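Local coordinates for protein 433aa long hypothetical phosphoribosylglycinamide formyl transferase (Pyrococcus horikoshii, PDB 2DWC) that is of unestablished function but belongs to the ATP-grasp proteins, with a PurT-type C-terminal region, and binds adenosine-5'-diphosphate, at residues 20-25 with 43-48; 34-39 with 57-62. One frame throughout, in Å; residues are numbered along the deposited sequence.

In the fold
Both contacts lie in the preATP-grasp domain and largely in its interior, with centres 7 Å apart. Interaction 1 pairs strands 21-25 and 44-49 at the middle of a four-stranded parallel sheet; interaction 2 sets helix 29-40, which links those strands in the chain, against the end of helix 55-59 and the residues leading to the edge strand 62-65. The first rests on regular backbone hydrogen bonds and branched aliphatic side chains, the second on a side-chain amide, an imidazole and a little aliphatic packing beside the second subunit. They meet directly: Arg62 forms a salt bridge with Glu44, and Ala38 packs on Val45.

Interaction 1: residues 20-25 with 43-48; sequences QKILLL and VEVVAV
Leu23 lies obliquely over strand 44-48, its CD1 wedged between two valines of the sheet face it shares with them. CG stands anti to the backbone N (chi1 -179°), and CD1 ends 3.5 Å from Val46 CG1, closer than normal carbon packing, and 3.6 Å from Val48 CG2. Leu25 lies alongside Val48, its tip heading in the same direction, and rests its CD2 on CG2 of that valine. At the other end of this face Lys21 and Glu44 also run side by side. The lysine passes CD over Val46 CG2, then bends at chi3 (-66°), which turns CE to 3.7 Å from Glu44 OE1. NZ stays 4.3 Å from that oxygen, too far for a salt bridge, and a water joins the two, accepting from NZ at 2.7 Å and donating to OE1. Each charge has a direct partner elsewhere: Lys21 pairs with Glu81, Glu44 with Arg62.

On the opposite face Ile22 and Val45 lie side by side, with Ile22 CG1 and CD1 both against Val45 CG2, while Leu24 slants back so that its CD1 meets Val45 CG1 at 3.8 Å. Helix 29-40 covers this layer through Ile34, Ala35 and Ala38, and helix 71-81 covers Leu23 and Val48 on the other.

Five backbone hydrogen bonds join the strands, the donor switching from one strand to the other at each step; the CA-H of Lys21 and of Leu23 also approach Glu44 O and Val46 O. The segment axes run parallel within 16° and come within 4.7 Å at their closest, with helix 29-40 between the strands in the chain: the first beta-alpha-beta unit of a Rossmann-like preATP-grasp domain.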
loop_
_atom_site.group_PDB
_atom_site.type_symbol
_atom_site.label_atom_id
_atom_site.label_comp_id
_atom_site.label_asym_id
_atom_site.label_seq_id
_atom_site.Cartn_x
_atom_site.Cartn_y
_atom_site.Cartn_z
ATOM N N GLN B 20 2.226 12.148 -15.364
ATOM C CA GLN B 20 2.771 13.133 -14.430
ATOM C C GLN B 20 4.007 12.357 -13.890
ATOM O O GLN B 20 4.037 11.130 -13.960
ATOM C CB GLN B 20 1.842 13.419 -13.280
ATOM C CG GLN B 20 0.958 14.626 -13.636
ATOM C CD GLN B 20 -0.029 14.225 -14.721
ATOM O OE1 GLN B 20 -0.653 13.184 -14.610
ATOM N NE2 GLN B 20 -0.125 15.023 -15.786
ATOM N N LYS B 21 4.989 13.062 -13.330
ATOM C CA LYS B 21 6.223 12.376 -12.903
ATOM C C LYS B 21 6.806 13.030 -11.643
ATOM O O LYS B 21 6.841 14.266 -11.529
ATOM C CB LYS B 21 7.271 12.498 -14.042
ATOM C CG LYS B 21 8.601 11.748 -13.745
ATOM C CD LYS B 21 9.643 12.145 -14.821
ATOM C CE LYS B 21 9.194 11.626 -16.176
ATOM N NZ LYS B 21 10.180 12.012 -17.248
ATOM N N ILE B 22 7.170 12.210 -10.668
ATOM C CA ILE B 22 7.841 12.771 -9.491
ATOM C C ILE B 22 9.283 12.305 -9.504
ATOM O O ILE B 22 9.575 11.234 -10.033
ATOM C CB ILE B 22 7.195 12.312 -8.172
ATOM C CG1 ILE B 22 7.229 10.767 -8.037
ATOM C CG2 ILE B 22 5.745 12.880 -8.112
ATOM C CD1 ILE B 22 6.667 10.300 -6.658
ATOM N N LEU B 23 10.179 13.122 -8.921
ATOM C CA LEU B 23 11.597 12.804 -8.860
ATOM C C LEU B 23 11.935 12.763 -7.362
ATOM O O LEU B 23 11.883 13.794 -6.683
ATOM C CB LEU B 23 12.428 13.906 -9.571
ATOM C CG LEU B 23 13.924 13.618 -9.570
ATOM C CD1 LEU B 23 14.255 12.365 -10.401
ATOM C CD2 LEU B 23 14.652 14.847 -10.136
ATOM N N LEU B 24 12.219 11.556 -6.871
ATOM C CA LEU B 24 12.572 11.378 -5.458
ATOM C C LEU B 24 14.082 11.571 -5.263
ATOM O O LEU B 24 14.859 10.841 -5.866
ATOM C CB LEU B 24 12.198 9.949 -5.005
ATOM C CG LEU B 24 10.684 9.678 -5.095
ATOM C CD1 LEU B 24 10.444 8.212 -4.753
ATOM C CD2 LEU B 24 9.921 10.535 -4.057
ATOM N N LEU B 25 14.503 12.579 -4.489
ATOM C CA LEU B 25 15.947 12.757 -4.217
ATOM C C LEU B 25 16.155 12.106 -2.854
ATOM O O LEU B 25 15.946 12.734 -1.793
ATOM C CB LEU B 25 16.322 14.234 -4.240
ATOM C CG LEU B 25 16.043 14.882 -5.617
ATOM C CD1 LEU B 25 16.618 16.356 -5.569
ATOM C CD2 LEU B 25 16.694 14.114 -6.826
ATOM N N VAL B 43 1.083 7.393 -11.401
ATOM C CA VAL B 43 2.035 8.494 -11.538
ATOM C C VAL B 43 3.443 7.907 -11.740
ATOM O O VAL B 43 3.830 6.951 -11.060
ATOM C CB VAL B 43 1.999 9.402 -10.310
ATOM C CG1 VAL B 43 3.150 10.452 -10.370
ATOM C CG2 VAL B 43 0.614 10.175 -10.321
ATOM N N GLU B 44 4.187 8.491 -12.683
ATOM C CA GLU B 44 5.508 7.975 -13.020
ATOM C C GLU B 44 6.506 8.387 -11.945
ATOM O O GLU B 44 6.522 9.531 -11.513
ATOM C CB GLU B 44 5.918 8.529 -14.392
ATOM C CG GLU B 44 7.170 7.809 -14.988
ATOM C CD GLU B 44 7.276 7.952 -16.509
ATOM O OE1 GLU B 44 8.413 8.136 -17.002
ATOM O OE2 GLU B 44 6.237 7.853 -17.214
ATOM N N VAL B 45 7.385 7.465 -11.553
ATOM C CA VAL B 45 8.356 7.732 -10.478
ATOM C C VAL B 45 9.799 7.522 -10.902
ATOM O O VAL B 45 10.130 6.462 -11.436
ATOM C CB VAL B 45 8.144 6.746 -9.284
ATOM C CG1 VAL B 45 9.107 7.076 -8.124
ATOM C CG2 VAL B 45 6.706 6.868 -8.785
ATOM N N VAL B 46 10.643 8.519 -10.650
ATOM C CA VAL B 46 12.063 8.375 -10.935
ATOM C C VAL B 46 12.699 8.559 -9.547
ATOM O O VAL B 46 12.418 9.536 -8.852
ATOM C CB VAL B 46 12.542 9.436 -11.895
ATOM C CG1 VAL B 46 14.049 9.308 -12.083
ATOM C CG2 VAL B 46 11.863 9.230 -13.207
ATOM N N ALA B 47 13.531 7.589 -9.159
ATOM C CA ALA B 47 14.145 7.589 -7.825
ATOM C C ALA B 47 15.642 7.768 -7.921
ATOM O O ALA B 47 16.299 7.049 -8.673
ATOM C CB ALA B 47 13.824 6.219 -7.157
ATOM N N VAL B 48 16.174 8.665 -7.107
ATOM C CA VAL B 48 17.611 8.958 -7.107
ATOM C C VAL B 48 18.220 8.705 -5.738
ATOM O O VAL B 48 17.601 8.980 -4.696
ATOM C CB VAL B 48 17.828 10.477 -7.440
ATOM C CG1 VAL B 48 19.350 10.832 -7.597
ATOM C CG2 VAL B 48 17.059 10.817 -8.747
HETATM O O HOH W 1 8.844 10.456 -19.066
#

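Interaction 2: residues 34-39 with 57-62; sequences IAIEAQ and MQVAHR
Gln39 CG stands anti to its carbonyl carbon, and a bend at chi2 (-88°) turns CD toward Val59 and His61. In Val59, CG1 lies anti to the backbone N (chi1 165°), meeting Ala35 CB and Ile36 CG1, each at 3.9 Å. The contact belongs to the Rossmann-like preATP-grasp domain, where helix 29-40 of the first beta-alpha-beta unit packs against the end of helix 55-59 and the residues entering strand 62-65. Ile36 crosses Val59 at about a right angle, whereas Gln39 runs antiparallel to it.

The Gln39 amide donates NE2 to Val59 O at 2.8 Å, nearly in line with the carbonyl bond, which ties the amide to the end of helix 55-59. Its tip meets that of His61 with the two planes 39° apart. Although Gln39 OE1 lies 3.2 Å from His61 NE2, the angle is too poor for a hydrogen bond; NE2 of the ring bonds to OE1 of Gln58 of the second subunit and ND1 to Val45 N, so both ring nitrogens are bonded, one across the subunit interface and one within the chain. Ile36 also packs on Ile36 of the second subunit. Over one face of the His61 ring, Gln39 NE2 sits 3.4 Å above the plane, displaced toward the rim.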
loop_
_atom_site.group_PDB
_atom_site.type_symbol
_atom_site.label_atom_id
_atom_site.label_comp_id
_atom_site.label_asym_id
_atom_site.label_seq_id
_atom_site.Cartn_x
_atom_site.Cartn_y
_atom_site.Cartn_z
ATOM N N ILE B 34 6.235 6.706 -0.743
ATOM C CA ILE B 34 5.694 7.747 -1.637
ATOM C C ILE B 34 5.620 7.117 -3.053
ATOM O O ILE B 34 4.658 7.298 -3.798
ATOM C CB ILE B 34 6.628 8.976 -1.700
ATOM C CG1 ILE B 34 6.656 9.664 -0.323
ATOM C CG2 ILE B 34 6.149 9.976 -2.793
ATOM C CD1 ILE B 34 7.746 10.723 -0.225
ATOM N N ALA B 35 6.633 6.331 -3.417
ATOM C CA ALA B 35 6.611 5.713 -4.733
ATOM C C ALA B 35 5.442 4.754 -4.876
ATOM O O ALA B 35 4.845 4.635 -5.958
ATOM C CB ALA B 35 7.967 4.962 -4.994
ATOM N N ILE B 36 5.148 4.015 -3.812
ATOM C CA ILE B 36 4.022 3.069 -3.864
ATOM C C ILE B 36 2.695 3.816 -4.045
ATOM O O ILE B 36 1.849 3.401 -4.843
ATOM C CB ILE B 36 4.028 2.188 -2.564
ATOM C CG1 ILE B 36 5.108 1.122 -2.706
ATOM C CG2 ILE B 36 2.687 1.440 -2.412
ATOM C CD1 ILE B 36 5.367 0.365 -1.420
ATOM N N GLU B 37 2.483 4.919 -3.335
ATOM C CA GLU B 37 1.199 5.634 -3.602
ATOM C C GLU B 37 1.176 6.220 -5.008
ATOM O O GLU B 37 0.133 6.204 -5.703
ATOM C CB GLU B 37 1.007 6.748 -2.598
ATOM C CG GLU B 37 -0.342 7.486 -2.815
ATOM C CD GLU B 37 -1.587 6.584 -2.609
ATOM O OE1 GLU B 37 -1.529 5.528 -1.891
ATOM O OE2 GLU B 37 -2.634 6.972 -3.154
ATOM N N ALA B 38 2.329 6.701 -5.457
ATOM C CA ALA B 38 2.374 7.244 -6.842
ATOM C C ALA B 38 2.005 6.135 -7.833
ATOM O O ALA B 38 1.196 6.322 -8.735
ATOM C CB ALA B 38 3.782 7.779 -7.144
ATOM N N GLN B 39 2.613 4.954 -7.681
ATOM C CA GLN B 39 2.244 3.835 -8.571
ATOM C C GLN B 39 0.775 3.524 -8.478
ATOM O O GLN B 39 0.143 3.195 -9.471
ATOM C CB GLN B 39 3.009 2.562 -8.229
ATOM C CG GLN B 39 4.501 2.714 -8.596
ATOM C CD GLN B 39 4.802 2.317 -10.038
ATOM O OE1 GLN B 39 3.929 2.275 -10.895
ATOM N NE2 GLN B 39 6.066 2.010 -10.303
ATOM N N MET B 57 13.928 2.829 -5.380
ATOM C CA MET B 57 14.326 2.503 -6.745
ATOM C C MET B 57 13.686 1.168 -7.175
ATOM O O MET B 57 13.366 0.985 -8.343
ATOM C CB MET B 57 15.860 2.359 -6.842
ATOM C CG MET B 57 16.561 3.711 -6.758
ATOM S SD MET B 57 18.339 3.397 -6.774
ATOM C CE MET B 57 18.913 5.118 -6.416
ATOM N N GLN B 58 13.484 0.249 -6.224
ATOM C CA GLN B 58 12.930 -1.070 -6.578
ATOM C C GLN B 58 11.474 -0.972 -7.047
ATOM O O GLN B 58 11.033 -1.722 -7.918
ATOM C CB GLN B 58 13.041 -2.029 -5.368
ATOM C CG GLN B 58 14.545 -2.396 -5.108
ATOM C CD GLN B 58 14.695 -3.305 -3.924
ATOM O OE1 GLN B 58 13.903 -4.218 -3.745
ATOM N NE2 GLN B 58 15.715 -3.065 -3.103
ATOM N N VAL B 59 10.757 0.002 -6.490
ATOM C CA VAL B 59 9.338 0.209 -6.821
ATOM C C VAL B 59 9.145 1.246 -7.949
ATOM O O VAL B 59 8.161 1.206 -8.662
ATOM C CB VAL B 59 8.567 0.683 -5.566
ATOM C CG1 VAL B 59 7.192 1.268 -5.956
ATOM C CG2 VAL B 59 8.351 -0.561 -4.631
ATOM N N ALA B 60 10.142 2.092 -8.139
ATOM C CA ALA B 60 10.083 3.137 -9.149
ATOM C C ALA B 60 10.151 2.626 -10.582
ATOM O O ALA B 60 10.590 1.505 -10.869
ATOM C CB ALA B 60 11.234 4.123 -8.903
ATOM N N HIS B 61 9.702 3.460 -11.496
ATOM C CA HIS B 61 9.799 3.114 -12.913
ATOM C C HIS B 61 11.268 3.179 -13.394
ATOM O O HIS B 61 11.694 2.350 -14.207
ATOM C CB HIS B 61 8.994 4.116 -13.736
ATOM C CG HIS B 61 7.520 3.990 -13.520
ATOM N ND1 HIS B 61 6.836 4.773 -12.617
ATOM C CD2 HIS B 61 6.597 3.156 -14.082
ATOM C CE1 HIS B 61 5.557 4.428 -12.618
ATOM N NE2 HIS B 61 5.385 3.450 -13.493
ATOM N N ARG B 62 12.040 4.155 -12.912
ATOM C CA ARG B 62 13.448 4.282 -13.354
ATOM C C ARG B 62 14.258 4.852 -12.201
ATOM O O ARG B 62 13.693 5.501 -11.308
ATOM C CB ARG B 62 13.574 5.333 -14.488
ATOM C CG ARG B 62 13.466 4.940 -15.939
ATOM C CD ARG B 62 13.893 6.189 -16.827
ATOM N NE ARG B 62 13.094 7.430 -16.668
ATOM C CZ ARG B 62 11.768 7.451 -16.754
ATOM N NH1 ARG B 62 11.099 6.331 -16.990
ATOM N NH2 ARG B 62 11.091 8.584 -16.604
#